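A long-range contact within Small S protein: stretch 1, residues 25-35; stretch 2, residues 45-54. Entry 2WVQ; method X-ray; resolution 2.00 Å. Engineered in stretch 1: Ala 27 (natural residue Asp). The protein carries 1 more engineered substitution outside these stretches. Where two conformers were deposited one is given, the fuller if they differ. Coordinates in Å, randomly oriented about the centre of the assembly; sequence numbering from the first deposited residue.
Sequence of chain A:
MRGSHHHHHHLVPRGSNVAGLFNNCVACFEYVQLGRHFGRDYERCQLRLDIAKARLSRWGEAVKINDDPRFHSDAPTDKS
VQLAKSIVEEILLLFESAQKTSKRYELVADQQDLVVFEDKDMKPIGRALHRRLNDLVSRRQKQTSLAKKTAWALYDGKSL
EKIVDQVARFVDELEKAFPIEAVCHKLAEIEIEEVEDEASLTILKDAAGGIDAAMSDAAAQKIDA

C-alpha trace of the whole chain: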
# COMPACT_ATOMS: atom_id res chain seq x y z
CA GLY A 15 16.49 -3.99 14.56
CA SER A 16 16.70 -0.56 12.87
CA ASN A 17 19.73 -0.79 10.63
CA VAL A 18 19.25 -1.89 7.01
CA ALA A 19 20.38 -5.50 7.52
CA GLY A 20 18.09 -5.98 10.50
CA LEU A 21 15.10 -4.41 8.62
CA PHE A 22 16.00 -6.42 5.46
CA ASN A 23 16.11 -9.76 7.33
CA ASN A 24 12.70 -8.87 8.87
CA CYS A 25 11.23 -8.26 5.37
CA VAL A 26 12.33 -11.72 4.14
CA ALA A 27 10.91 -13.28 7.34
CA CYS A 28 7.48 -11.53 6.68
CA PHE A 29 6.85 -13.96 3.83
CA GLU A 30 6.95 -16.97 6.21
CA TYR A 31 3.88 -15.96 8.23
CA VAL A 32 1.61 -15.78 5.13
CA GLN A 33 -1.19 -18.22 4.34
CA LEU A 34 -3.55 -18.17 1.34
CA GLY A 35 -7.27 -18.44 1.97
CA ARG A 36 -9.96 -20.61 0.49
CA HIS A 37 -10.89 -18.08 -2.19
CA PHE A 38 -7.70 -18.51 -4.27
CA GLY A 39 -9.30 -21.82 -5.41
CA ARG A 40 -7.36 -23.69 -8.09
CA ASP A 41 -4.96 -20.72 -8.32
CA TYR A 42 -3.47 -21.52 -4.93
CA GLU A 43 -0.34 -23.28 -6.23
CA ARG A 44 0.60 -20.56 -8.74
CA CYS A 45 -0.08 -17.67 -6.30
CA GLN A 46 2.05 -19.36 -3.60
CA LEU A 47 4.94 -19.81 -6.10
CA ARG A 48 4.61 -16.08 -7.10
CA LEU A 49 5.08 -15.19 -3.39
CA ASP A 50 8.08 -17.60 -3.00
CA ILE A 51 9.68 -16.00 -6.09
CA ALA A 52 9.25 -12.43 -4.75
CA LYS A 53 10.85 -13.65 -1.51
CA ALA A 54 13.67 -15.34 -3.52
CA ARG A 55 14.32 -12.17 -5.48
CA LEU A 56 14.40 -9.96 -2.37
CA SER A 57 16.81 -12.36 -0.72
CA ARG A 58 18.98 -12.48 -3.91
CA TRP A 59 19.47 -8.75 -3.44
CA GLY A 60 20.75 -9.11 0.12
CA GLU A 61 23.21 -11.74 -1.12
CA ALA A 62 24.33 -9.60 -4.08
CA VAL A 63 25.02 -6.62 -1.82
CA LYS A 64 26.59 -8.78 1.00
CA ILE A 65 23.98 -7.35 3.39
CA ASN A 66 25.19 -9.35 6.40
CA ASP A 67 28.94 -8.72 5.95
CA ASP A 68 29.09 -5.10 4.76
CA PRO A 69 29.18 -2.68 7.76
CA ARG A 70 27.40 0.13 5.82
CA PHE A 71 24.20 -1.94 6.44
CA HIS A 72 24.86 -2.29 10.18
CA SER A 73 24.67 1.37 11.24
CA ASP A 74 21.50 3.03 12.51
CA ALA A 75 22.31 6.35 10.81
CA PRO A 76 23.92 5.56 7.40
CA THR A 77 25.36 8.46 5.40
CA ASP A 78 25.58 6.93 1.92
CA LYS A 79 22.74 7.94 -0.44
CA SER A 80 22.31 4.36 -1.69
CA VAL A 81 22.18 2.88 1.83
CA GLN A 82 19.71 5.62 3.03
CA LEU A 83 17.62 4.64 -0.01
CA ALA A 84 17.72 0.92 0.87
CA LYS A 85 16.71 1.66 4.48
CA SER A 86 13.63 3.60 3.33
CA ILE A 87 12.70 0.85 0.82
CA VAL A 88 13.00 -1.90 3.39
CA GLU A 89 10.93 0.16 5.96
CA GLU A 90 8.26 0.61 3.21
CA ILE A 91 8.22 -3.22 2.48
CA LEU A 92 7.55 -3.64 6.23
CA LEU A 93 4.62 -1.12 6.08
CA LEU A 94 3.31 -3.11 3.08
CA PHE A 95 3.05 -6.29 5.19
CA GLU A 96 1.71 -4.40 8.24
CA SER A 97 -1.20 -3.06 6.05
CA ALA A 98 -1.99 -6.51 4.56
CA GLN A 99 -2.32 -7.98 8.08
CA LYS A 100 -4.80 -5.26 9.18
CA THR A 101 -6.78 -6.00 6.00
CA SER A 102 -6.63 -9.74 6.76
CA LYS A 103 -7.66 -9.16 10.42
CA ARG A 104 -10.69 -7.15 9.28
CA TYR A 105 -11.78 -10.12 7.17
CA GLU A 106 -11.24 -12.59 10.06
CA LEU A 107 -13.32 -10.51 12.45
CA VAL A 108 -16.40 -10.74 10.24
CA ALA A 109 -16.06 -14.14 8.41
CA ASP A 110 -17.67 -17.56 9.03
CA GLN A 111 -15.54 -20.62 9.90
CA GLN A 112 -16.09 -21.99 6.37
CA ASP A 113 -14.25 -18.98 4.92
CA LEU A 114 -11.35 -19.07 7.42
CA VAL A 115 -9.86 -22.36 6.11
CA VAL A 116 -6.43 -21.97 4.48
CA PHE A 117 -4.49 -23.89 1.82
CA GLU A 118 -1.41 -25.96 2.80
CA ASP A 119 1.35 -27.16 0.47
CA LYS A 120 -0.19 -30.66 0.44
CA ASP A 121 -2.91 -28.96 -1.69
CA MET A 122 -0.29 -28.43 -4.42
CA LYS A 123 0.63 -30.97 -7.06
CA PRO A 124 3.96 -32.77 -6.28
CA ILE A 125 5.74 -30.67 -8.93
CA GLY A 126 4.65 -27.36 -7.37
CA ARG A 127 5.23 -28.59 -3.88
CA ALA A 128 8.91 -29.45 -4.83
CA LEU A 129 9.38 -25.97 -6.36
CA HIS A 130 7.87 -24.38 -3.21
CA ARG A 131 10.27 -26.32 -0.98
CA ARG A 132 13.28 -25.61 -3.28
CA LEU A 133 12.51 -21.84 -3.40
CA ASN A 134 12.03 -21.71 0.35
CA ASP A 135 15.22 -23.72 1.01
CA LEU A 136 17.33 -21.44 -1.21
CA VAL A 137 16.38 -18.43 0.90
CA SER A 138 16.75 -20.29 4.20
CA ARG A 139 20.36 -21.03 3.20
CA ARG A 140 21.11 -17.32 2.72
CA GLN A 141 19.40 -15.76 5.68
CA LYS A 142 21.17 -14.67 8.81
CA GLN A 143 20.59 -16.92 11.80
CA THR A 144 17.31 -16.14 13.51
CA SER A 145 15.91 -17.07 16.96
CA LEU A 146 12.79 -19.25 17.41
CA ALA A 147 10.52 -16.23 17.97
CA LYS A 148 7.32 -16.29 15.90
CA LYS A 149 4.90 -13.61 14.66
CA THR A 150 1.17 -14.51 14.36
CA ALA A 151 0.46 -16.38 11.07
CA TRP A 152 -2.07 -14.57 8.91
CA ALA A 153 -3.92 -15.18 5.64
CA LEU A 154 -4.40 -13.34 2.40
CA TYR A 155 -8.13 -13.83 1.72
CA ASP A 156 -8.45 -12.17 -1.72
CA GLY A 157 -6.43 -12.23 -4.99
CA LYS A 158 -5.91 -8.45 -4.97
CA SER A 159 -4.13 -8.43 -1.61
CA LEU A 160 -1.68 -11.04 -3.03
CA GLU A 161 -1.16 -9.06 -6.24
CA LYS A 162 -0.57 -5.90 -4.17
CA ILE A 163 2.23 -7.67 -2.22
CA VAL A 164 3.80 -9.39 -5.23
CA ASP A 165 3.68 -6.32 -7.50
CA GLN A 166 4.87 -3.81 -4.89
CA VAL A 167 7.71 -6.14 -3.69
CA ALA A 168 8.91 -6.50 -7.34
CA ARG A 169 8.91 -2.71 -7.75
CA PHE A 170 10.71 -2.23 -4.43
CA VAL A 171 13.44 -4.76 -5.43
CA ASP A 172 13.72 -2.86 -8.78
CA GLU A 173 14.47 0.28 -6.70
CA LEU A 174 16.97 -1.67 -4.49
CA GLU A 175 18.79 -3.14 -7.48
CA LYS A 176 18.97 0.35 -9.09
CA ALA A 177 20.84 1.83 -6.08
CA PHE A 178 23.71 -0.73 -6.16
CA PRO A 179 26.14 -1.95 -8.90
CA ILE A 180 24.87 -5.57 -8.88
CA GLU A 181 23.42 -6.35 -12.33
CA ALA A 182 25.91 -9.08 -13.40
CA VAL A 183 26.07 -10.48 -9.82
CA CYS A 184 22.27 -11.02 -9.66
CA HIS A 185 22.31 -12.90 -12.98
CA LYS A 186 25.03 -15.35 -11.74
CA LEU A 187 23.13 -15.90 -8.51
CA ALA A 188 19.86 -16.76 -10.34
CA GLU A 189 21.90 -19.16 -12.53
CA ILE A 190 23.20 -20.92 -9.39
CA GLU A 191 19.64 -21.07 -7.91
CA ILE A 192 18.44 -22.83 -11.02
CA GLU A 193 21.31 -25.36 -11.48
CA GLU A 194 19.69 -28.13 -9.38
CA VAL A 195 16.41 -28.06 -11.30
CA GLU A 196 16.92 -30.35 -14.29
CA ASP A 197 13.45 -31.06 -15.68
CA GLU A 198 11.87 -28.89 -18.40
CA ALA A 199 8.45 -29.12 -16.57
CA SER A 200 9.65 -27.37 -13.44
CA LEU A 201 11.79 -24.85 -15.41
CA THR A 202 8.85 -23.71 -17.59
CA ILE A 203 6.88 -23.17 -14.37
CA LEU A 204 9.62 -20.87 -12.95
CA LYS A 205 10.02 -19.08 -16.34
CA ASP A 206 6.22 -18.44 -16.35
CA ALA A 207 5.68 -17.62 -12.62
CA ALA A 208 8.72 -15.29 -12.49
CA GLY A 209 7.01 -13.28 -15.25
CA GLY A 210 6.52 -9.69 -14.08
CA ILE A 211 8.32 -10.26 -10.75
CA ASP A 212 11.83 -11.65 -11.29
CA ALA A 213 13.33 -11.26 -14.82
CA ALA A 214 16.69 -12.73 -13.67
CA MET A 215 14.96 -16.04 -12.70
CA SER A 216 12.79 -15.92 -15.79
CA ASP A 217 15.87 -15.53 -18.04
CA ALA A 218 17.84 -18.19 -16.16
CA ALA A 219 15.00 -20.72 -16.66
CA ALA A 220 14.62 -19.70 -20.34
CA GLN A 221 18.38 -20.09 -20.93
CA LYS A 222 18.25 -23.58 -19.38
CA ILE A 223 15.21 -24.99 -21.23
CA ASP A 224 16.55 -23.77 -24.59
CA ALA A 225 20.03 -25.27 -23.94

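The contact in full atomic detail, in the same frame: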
# COMPACT_ATOMS: atom_id res chain seq x y z
N CYS A 25 11.98 -8.23 6.62
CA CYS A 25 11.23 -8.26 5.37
C CYS A 25 11.14 -9.68 4.81
O CYS A 25 10.03 -10.18 4.48
CB CYS A 25 11.83 -7.30 4.30
SG CYS A 25 11.65 -5.51 4.58
N VAL A 26 12.29 -10.33 4.68
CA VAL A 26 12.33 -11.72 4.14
C VAL A 26 11.50 -12.63 5.07
O VAL A 26 10.65 -13.40 4.61
CB VAL A 26 13.78 -12.25 3.97
CG1 VAL A 26 13.78 -13.80 3.49
CG2 VAL A 26 14.56 -11.36 2.98
N ALA A 27 11.67 -12.47 6.38
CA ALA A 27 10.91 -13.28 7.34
C ALA A 27 9.38 -13.04 7.31
O ALA A 27 8.62 -13.96 7.69
CB ALA A 27 11.46 -13.14 8.74
N CYS A 28 8.94 -11.87 6.83
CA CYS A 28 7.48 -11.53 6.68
C CYS A 28 6.74 -12.52 5.82
O CYS A 28 5.62 -12.87 6.15
CB CYS A 28 7.25 -10.14 6.08
SG CYS A 28 7.40 -8.72 7.23
N PHE A 29 7.36 -12.92 4.71
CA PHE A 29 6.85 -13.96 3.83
C PHE A 29 6.50 -15.32 4.48
O PHE A 29 5.63 -16.02 3.98
CB PHE A 29 7.81 -14.20 2.64
CG PHE A 29 7.83 -13.08 1.58
CD1 PHE A 29 8.79 -12.03 1.62
CD2 PHE A 29 6.94 -13.12 0.53
CE1 PHE A 29 8.82 -11.02 0.65
CE2 PHE A 29 6.98 -12.12 -0.49
CZ PHE A 29 7.93 -11.06 -0.41
N GLU A 30 7.16 -15.68 5.57
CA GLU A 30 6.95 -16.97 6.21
C GLU A 30 5.63 -17.07 6.97
O GLU A 30 5.09 -18.16 7.14
CB GLU A 30 8.13 -17.26 7.14
CG GLU A 30 9.35 -17.73 6.36
CD GLU A 30 10.68 -17.43 7.02
OE1 GLU A 30 11.67 -17.35 6.27
OE2 GLU A 30 10.73 -17.32 8.27
N TYR A 31 5.12 -15.95 7.44
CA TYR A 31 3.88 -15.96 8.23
C TYR A 31 2.61 -15.97 7.35
O TYR A 31 1.49 -16.00 7.89
CB TYR A 31 3.89 -14.80 9.23
CG TYR A 31 5.13 -14.80 10.09
CD1 TYR A 31 6.21 -13.95 9.80
CD2 TYR A 31 5.26 -15.69 11.17
CE1 TYR A 31 7.38 -13.97 10.59
CE2 TYR A 31 6.44 -15.72 11.96
CZ TYR A 31 7.49 -14.85 11.66
OH TYR A 31 8.63 -14.86 12.45
N VAL A 32 2.78 -15.93 6.02
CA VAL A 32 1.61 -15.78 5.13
C VAL A 32 0.97 -17.03 4.51
O VAL A 32 1.60 -17.84 3.83
CB VAL A 32 1.58 -14.47 4.22
CG1 VAL A 32 2.94 -13.79 4.04
CG2 VAL A 32 0.77 -14.64 2.91
N GLN A 33 -0.32 -17.16 4.83
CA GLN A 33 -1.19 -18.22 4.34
C GLN A 33 -2.08 -17.68 3.21
O GLN A 33 -2.28 -16.47 3.08
CB GLN A 33 -2.09 -18.69 5.48
CG GLN A 33 -1.41 -19.37 6.66
CD GLN A 33 -2.32 -19.38 7.88
OE1 GLN A 33 -2.04 -20.03 8.87
NE2 GLN A 33 -3.44 -18.68 7.79
N LEU A 34 -2.58 -18.58 2.36
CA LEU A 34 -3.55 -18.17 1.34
C LEU A 34 -4.90 -18.82 1.65
O LEU A 34 -4.98 -20.01 1.93
CB LEU A 34 -3.09 -18.50 -0.08
CG LEU A 34 -1.78 -17.85 -0.57
CD1 LEU A 34 -1.63 -18.11 -2.05
CD2 LEU A 34 -1.77 -16.34 -0.30
N GLY A 35 -5.94 -18.01 1.56
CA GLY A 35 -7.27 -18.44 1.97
C GLY A 35 -8.02 -19.20 0.90
O GLY A 35 -7.62 -19.28 -0.27
N CYS A 45 -0.20 -18.86 -7.15
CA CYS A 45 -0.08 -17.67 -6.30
C CYS A 45 0.97 -17.84 -5.18
O CYS A 45 1.69 -16.89 -4.83
CB CYS A 45 -1.45 -17.29 -5.73
SG CYS A 45 -2.52 -16.56 -7.01
N GLN A 46 1.03 -19.03 -4.60
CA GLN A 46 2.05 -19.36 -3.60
C GLN A 46 3.46 -19.30 -4.22
O GLN A 46 4.33 -18.65 -3.65
CB GLN A 46 1.79 -20.72 -2.94
CG GLN A 46 2.84 -21.14 -1.90
CD GLN A 46 2.91 -20.19 -0.72
OE1 GLN A 46 1.96 -20.09 0.04
NE2 GLN A 46 4.04 -19.48 -0.57
N LEU A 47 3.65 -19.91 -5.39
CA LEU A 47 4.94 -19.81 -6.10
C LEU A 47 5.34 -18.36 -6.46
O LEU A 47 6.53 -18.04 -6.41
CB LEU A 47 4.99 -20.74 -7.33
CG LEU A 47 4.95 -22.27 -7.05
CD1 LEU A 47 4.74 -23.08 -8.30
CD2 LEU A 47 6.18 -22.77 -6.30
N ARG A 48 4.37 -17.51 -6.83
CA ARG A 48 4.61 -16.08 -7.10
C ARG A 48 5.16 -15.35 -5.85
O ARG A 48 6.10 -14.55 -5.95
CB ARG A 48 3.34 -15.34 -7.56
CG ARG A 48 2.61 -15.87 -8.74
CD ARG A 48 3.07 -15.24 -10.05
NE ARG A 48 2.81 -13.80 -10.14
CZ ARG A 48 3.22 -13.03 -11.15
NH1 ARG A 48 3.92 -13.57 -12.16
NH2 ARG A 48 2.93 -11.73 -11.17
N LEU A 49 4.56 -15.64 -4.69
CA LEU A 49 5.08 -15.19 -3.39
C LEU A 49 6.51 -15.71 -3.04
O LEU A 49 7.36 -14.94 -2.56
CB LEU A 49 4.11 -15.59 -2.28
CG LEU A 49 3.36 -14.65 -1.31
CD1 LEU A 49 3.12 -13.17 -1.74
CD2 LEU A 49 2.06 -15.31 -0.86
N ASP A 50 6.76 -17.00 -3.27
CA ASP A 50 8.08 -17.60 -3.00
C ASP A 50 9.15 -16.97 -3.90
O ASP A 50 10.29 -16.80 -3.48
CB ASP A 50 8.09 -19.13 -3.22
CG ASP A 50 7.04 -19.89 -2.36
OD1 ASP A 50 6.67 -21.01 -2.78
OD2 ASP A 50 6.62 -19.43 -1.27
N ILE A 51 8.78 -16.66 -5.14
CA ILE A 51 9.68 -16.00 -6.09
C ILE A 51 10.00 -14.56 -5.71
O ILE A 51 11.17 -14.15 -5.84
CB ILE A 51 9.19 -16.13 -7.55
CG1 ILE A 51 9.34 -17.57 -8.02
CG2 ILE A 51 9.96 -15.20 -8.49
CD1 ILE A 51 8.47 -17.87 -9.21
N ALA A 52 9.01 -13.80 -5.25
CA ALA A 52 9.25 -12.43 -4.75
C ALA A 52 10.19 -12.46 -3.54
O ALA A 52 11.10 -11.59 -3.40
CB ALA A 52 7.94 -11.70 -4.39
N LYS A 53 9.98 -13.44 -2.67
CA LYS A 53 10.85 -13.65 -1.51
C LYS A 53 12.26 -14.05 -1.98
O LYS A 53 13.25 -13.59 -1.42
CB LYS A 53 10.27 -14.70 -0.58
CG LYS A 53 11.09 -14.98 0.66
CD LYS A 53 10.61 -16.26 1.39
CE LYS A 53 10.91 -16.12 2.89
NZ LYS A 53 10.70 -17.38 3.63
N ALA A 54 12.35 -14.90 -3.00
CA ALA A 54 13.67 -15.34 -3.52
C ALA A 54 14.43 -14.16 -4.13
O ALA A 54 15.66 -14.05 -4.03
CB ALA A 54 13.50 -16.48 -4.58
O HOH W 1 7.93 -18.16 2.91

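This is a mainly apolar contact, in which the side of a helix packs against a helix end, a turn and a short strand, with one salt bridge at its margin. Stretch 2 is helical throughout. Strand 32-34 runs nearly antiparallel to it, at 158° between their N-to-C directions, and the axes come no closer than 10.0 Å. Side chains fill that gap. Together the two stretches bury 501 Å².

Lys 53 and Phe 29 give up the most surface. The CA-to-CB bond of each points toward the other stretch. CB of Lys 53 lies over one face of the Phe 29 ring, 3.7 Å from the ring centroid and 15° off the ring normal, a CH-pi contact. A flat aromatic ring suits this place because it offers a broad face to the aliphatic start of the lysine. The ring also reaches Ala 52, with Phe 29 CZ 4.0 Å from Ala 52 CB, and Leu 49, with Phe 29 CE2 4.2 Å from Leu 49 CD1. The methyl of Ala 52 is one of the apolar groups beside the ring.

Lys 53 is extended, with all four chi angles t. Its chain passes Val 26, where Lys 53 CE is 3.2 Å from Val 26 O and 3.7 Å from Val 26 CG1. The ammonium then meets Glu 30. Lys 53 NZ donates a hydrogen bond to Glu 30 OE1 at 2.8 Å, within a salt bridge. The CA-to-CB bond of Glu 30 points away from stretch 2, but its carboxylate comes nearer. A long lysine suits the site: its methylenes pack on apolar groups while its charge is paired. Water 1 accepts a hydrogen bond from Lys 53 NZ at 3.0 Å and donates a weak one to Phe 29 O at 3.3 Å, so it links the stretches as well.

Farther along, the contact is made by aliphatic side chains. Leu 49 CD2 lies 4.0 Å from both Val 32 CG2 and Leu 34 CD2. Leu 34 points toward the helix in an m, t rotamer, and its CD1 is 3.8 Å from Cys 45 CB. Branched apolar residues fit these buried positions, since they fill space without leaving polar groups unpaired.

Gln 46 borders this part. Its NE2 donates a hydrogen bond to Asp 50 OD2 at 2.7 Å, one turn on, which satisfies a polar group in a buried setting. Ala 27, an engineered residue, points away and takes no part.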